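Local coordinates for uncharacterized protein (Ruminococcus gnavus, PDB 4QAN) that is of unknown function but has a cystatin-like fold, belongs as a divergent member to the NTF2-like superfamily and binds metal ions, at residues D42-M45 with A46-C50; L89-A92 with E93-A97. One frame throughout, in Å; residues are numbered along the deposited sequence.

In the fold
Both contacts are local: interaction 1 spans the short helix 43-48 and its ends, and interaction 2 lies within one long helix. They follow one another along the sequence and neither nest nor cross. After helix 27-39, interaction 1 (D42-C50) forms the short helix 43-48 and the turn that leaves it. Helices 52-58 and 61-67 come next. Interaction 2 (L89-A97) then lies in the first half of the long helix 87-108, near the centre of the chain. Neither closes a long loop. Their centres are about 14 Å apart, and the two meet where L47 CD2 packs on T95 CG2 at 4.0 Å. Helix 43-48 is thereby joined to helix 87-108.

Interaction 1: D42-M45 with A46-C50; sequences DLDM and ALRGC
The carboxylate of D44 and the guanidinium of R48 meet obliquely, their planes 63° apart, so the salt bridge is not a flat two-pronged pair. The D44 carbonyl O lies in plane at the guanidinium edge. The pair is an i to i+4 bridge on the short, N-capped helix 43-48. OD2 of D44 is 2.8 Å from R48 NE, but this hydrogen bond is weak because it is bent to 117°. D44 CG stands anti to the backbone N (chi1 174°), and the R48 chain runs extended from CG to NE, which brings NE to the carboxylate. The other end of the guanidinium is held too: R48 NH1 bonds to T206 O, while L205 packs against both side chains. The bridge is thus fixed against a loop, and the two buried charges probably steady each other.

At the start of the helix D42 is the N-cap. Its OD1 accepts from M45 N at 3.1 Å in an almost straight bond, and the donor stands above the carboxylate plane. The first turn continues with A46 N bonded to D42 O and L47 N bonded to L43 O. M45, a selenomethionine, and A46 pack on helix 27-39 through S36 and A37. L43 turns to helix 87-108, where I99 and F102 cover it. At the far end, G49 shares backbone hydrogen bonds with I170 of strand 167-172. On the apolar side of the helix, L43 CG rests 4.1 Å from L47 CD1.

Interaction 2: L89-A92 with E93-A97; sequences LTSA and EMTKA
T90 and M94 lie side by side on helix 87-108 and point the same way. M94 is a selenomethionine, and its SE comes 4.1 Å from T90 CG2. Its CG sits beside the backbone N (chi1 -75°), which puts it 3.2 Å from T90 O. The chain then bends at chi3. T90 OG1 bonds outside the contact, to T80 OG1 and A78 O.

S91 and T95 are linked through the backbone and through water. T95 OG1 donates to S91 O at 2.6 Å, from above the carbonyl plane. T95 N reaches the same oxygen at 2.9 Å from the opposite face, so two bonds grip S91 O. A water donates to both S91 OG and T95 OG1, and so bridges two hydroxyls too far apart to bond directly. A valine in place of T95 would probably leave S91 O with one donor fewer and this water without one of its two acceptors.

E93 reaches back along the helix. A second water lies 2.5 Å from E93 OE2 and donates to it, and it donates a weak bond to L89 O. OE2 also forms a salt bridge with K268.

The helix is packed on several sides. L89, A92 and E93 meet helix 254-275 at L267, A264 and K265. S91 and T95 touch I52 of helix 52-58, and T90 and M94 touch A56 and T55 of that same helix.

Interaction 1: D42-M45 with A46-C50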
loop_
_atom_site.group_PDB
_atom_site.type_symbol
_atom_site.label_atom_id
_atom_site.label_comp_id
_atom_site.label_asym_id
_atom_site.label_seq_id
_atom_site.Cartn_x
_atom_site.Cartn_y
_atom_site.Cartn_z
ATOM N N ASP A 42 -0.119 16.897 10.621
ATOM C CA ASP A 42 -0.351 15.719 11.463
ATOM C C ASP A 42 -0.727 14.528 10.596
ATOM O O ASP A 42 -1.876 14.367 10.195
ATOM C CB ASP A 42 -1.441 16.004 12.509
ATOM C CG ASP A 42 -1.630 14.856 13.503
ATOM O OD1 ASP A 42 -1.212 13.726 13.203
ATOM O OD2 ASP A 42 -2.224 15.084 14.578
ATOM N N LEU A 43 0.267 13.694 10.326
ATOM C CA LEU A 43 0.118 12.577 9.418
ATOM C C LEU A 43 -0.891 11.574 9.960
ATOM O O LEU A 43 -1.751 11.071 9.227
ATOM C CB LEU A 43 1.463 11.883 9.217
ATOM C CG LEU A 43 1.455 10.642 8.325
ATOM C CD1 LEU A 43 1.080 11.055 6.918
ATOM C CD2 LEU A 43 2.802 9.935 8.351
ATOM N N ASP A 44 -0.770 11.278 11.246
ATOM C CA ASP A 44 -1.640 10.307 11.877
ATOM C C ASP A 44 -3.096 10.710 11.658
ATOM O O ASP A 44 -3.908 9.905 11.167
ATOM C CB ASP A 44 -1.325 10.206 13.371
ATOM C CG ASP A 44 -2.296 9.317 14.101
ATOM O OD1 ASP A 44 -2.177 8.083 13.958
ATOM O OD2 ASP A 44 -3.192 9.854 14.802
HETATM N N MSE A 45 -3.401 11.965 12.008
HETATM C CA MSE A 45 -4.738 12.524 11.831
HETATM C C MSE A 45 -5.224 12.373 10.405
HETATM O O MSE A 45 -6.342 11.908 10.180
HETATM C CB MSE A 45 -4.717 13.985 12.290
HETATM C CG MSE A 45 -6.109 14.574 12.325
HETATM SE SE MSE A 45 -5.974 16.494 12.716
HETATM C CE MSE A 45 -7.889 16.866 12.440
ATOM N N ALA A 46 -4.371 12.739 9.450
ATOM C CA ALA A 46 -4.673 12.683 8.011
ATOM C C ALA A 46 -5.058 11.294 7.536
ATOM O O ALA A 46 -6.054 11.138 6.837
ATOM C CB ALA A 46 -3.471 13.172 7.194
ATOM N N LEU A 47 -4.250 10.300 7.900
ATOM C CA LEU A 47 -4.503 8.913 7.524
ATOM C C LEU A 47 -5.889 8.421 7.918
ATOM O O LEU A 47 -6.566 7.761 7.134
ATOM C CB LEU A 47 -3.445 7.999 8.139
ATOM C CG LEU A 47 -2.083 8.102 7.426
ATOM C CD1 LEU A 47 -1.013 7.327 8.168
ATOM C CD2 LEU A 47 -2.198 7.611 6.001
ATOM N N ARG A 48 -6.294 8.748 9.138
ATOM C CA ARG A 48 -7.589 8.338 9.664
ATOM C C ARG A 48 -8.769 8.894 8.853
ATOM O O ARG A 48 -9.851 8.298 8.846
ATOM C CB ARG A 48 -7.706 8.773 11.124
ATOM C CG ARG A 48 -6.677 8.099 12.025
ATOM C CD ARG A 48 -6.310 8.977 13.210
ATOM N NE ARG A 48 -5.422 8.283 14.148
ATOM C CZ ARG A 48 -5.809 7.669 15.266
ATOM N NH1 ARG A 48 -7.091 7.624 15.631
ATOM N NH2 ARG A 48 -4.894 7.093 16.032
ATOM N N GLY A 49 -8.554 10.025 8.179
ATOM C CA GLY A 49 -9.557 10.622 7.317
ATOM C C GLY A 49 -9.622 10.083 5.903
ATOM O O GLY A 49 -10.508 10.477 5.137
ATOM N N CYS A 50 -8.673 9.217 5.540
ATOM C CA CYS A 50 -8.649 8.588 4.228
ATOM C C CYS A 50 -9.453 7.292 4.227
ATOM O O CYS A 50 -9.623 6.658 5.262
ATOM C CB CYS A 50 -7.199 8.288 3.809
ATOM S SG CYS A 50 -6.101 9.734 3.761
#

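Interaction 2: L89-A92 with E93-A97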
loop_
_atom_site.group_PDB
_atom_site.type_symbol
_atom_site.label_atom_id
_atom_site.label_comp_id
_atom_site.label_asym_id
_atom_site.label_seq_id
_atom_site.Cartn_x
_atom_site.Cartn_y
_atom_site.Cartn_z
ATOM N N LEU A 89 -1.367 -6.340 2.432
ATOM C CA LEU A 89 -0.616 -5.759 1.307
ATOM C C LEU A 89 -1.325 -4.514 0.759
ATOM O O LEU A 89 -0.685 -3.530 0.436
ATOM C CB LEU A 89 -0.401 -6.782 0.188
ATOM C CG LEU A 89 0.237 -8.113 0.584
ATOM C CD1 LEU A 89 0.796 -8.828 -0.643
ATOM C CD2 LEU A 89 1.344 -7.905 1.611
ATOM N N THR A 90 -2.654 -4.571 0.710
ATOM C CA THR A 90 -3.468 -3.532 0.125
ATOM C C THR A 90 -3.477 -2.335 1.064
ATOM O O THR A 90 -3.231 -1.203 0.631
ATOM C CB THR A 90 -4.909 -4.016 -0.172
ATOM O OG1 THR A 90 -4.878 -5.190 -0.998
ATOM C CG2 THR A 90 -5.693 -2.956 -0.914
ATOM N N SER A 91 -3.708 -2.591 2.348
ATOM C CA SER A 91 -3.660 -1.527 3.360
ATOM C C SER A 91 -2.321 -0.810 3.352
ATOM O O SER A 91 -2.278 0.414 3.349
ATOM C CB SER A 91 -3.939 -2.057 4.764
ATOM O OG SER A 91 -3.575 -1.088 5.741
ATOM N N ALA A 92 -1.240 -1.573 3.327
ATOM C CA ALA A 92 0.090 -0.993 3.374
ATOM C C ALA A 92 0.428 -0.188 2.136
ATOM O O ALA A 92 1.020 0.878 2.255
ATOM C CB ALA A 92 1.133 -2.062 3.621
ATOM N N GLU A 93 0.072 -0.673 0.949
ATOM C CA GLU A 93 0.343 0.115 -0.244
ATOM C C GLU A 93 -0.499 1.379 -0.269
ATOM O O GLU A 93 -0.008 2.434 -0.612
ATOM C CB GLU A 93 0.140 -0.688 -1.516
ATOM C CG GLU A 93 1.235 -1.703 -1.776
ATOM C CD GLU A 93 1.362 -2.020 -3.244
ATOM O OE1 GLU A 93 1.821 -1.127 -3.978
ATOM O OE2 GLU A 93 1.010 -3.149 -3.673
HETATM N N MSE A 94 -1.766 1.266 0.093
HETATM C CA MSE A 94 -2.657 2.416 0.071
HETATM C C MSE A 94 -2.158 3.468 1.016
HETATM O O MSE A 94 -2.096 4.639 0.659
HETATM C CB MSE A 94 -4.070 1.993 0.438
HETATM C CG MSE A 94 -4.716 1.248 -0.730
HETATM SE SE MSE A 94 -6.625 1.037 -0.324
HETATM C CE MSE A 94 -7.089 2.848 -0.930
ATOM N N THR A 95 -1.764 3.042 2.212
ATOM C CA THR A 95 -1.198 3.927 3.227
ATOM C C THR A 95 0.020 4.697 2.680
ATOM O O THR A 95 0.095 5.912 2.808
ATOM C CB THR A 95 -0.859 3.132 4.514
ATOM O OG1 THR A 95 -2.032 2.462 4.972
ATOM C CG2 THR A 95 -0.383 4.038 5.632
ATOM N N LYS A 96 0.935 4.010 2.002
ATOM C CA LYS A 96 2.050 4.703 1.341
ATOM C C LYS A 96 1.568 5.747 0.326
ATOM O O LYS A 96 2.062 6.874 0.309
ATOM C CB LYS A 96 2.968 3.702 0.663
ATOM C CG LYS A 96 4.082 4.306 -0.198
ATOM C CD LYS A 96 4.681 3.191 -1.016
ATOM C CE LYS A 96 6.053 3.542 -1.548
ATOM N NZ LYS A 96 5.981 4.500 -2.678
ATOM N N ALA A 97 0.585 5.380 -0.497
ATOM C CA ALA A 97 0.083 6.280 -1.531
ATOM C C ALA A 97 -0.507 7.533 -0.900
ATOM O O ALA A 97 -0.253 8.631 -1.390
ATOM C CB ALA A 97 -0.946 5.583 -2.421
HETATM O O HOH W 1 -0.908 -4.257 -2.430
HETATM O O HOH W 2 -1.624 0.381 7.062
#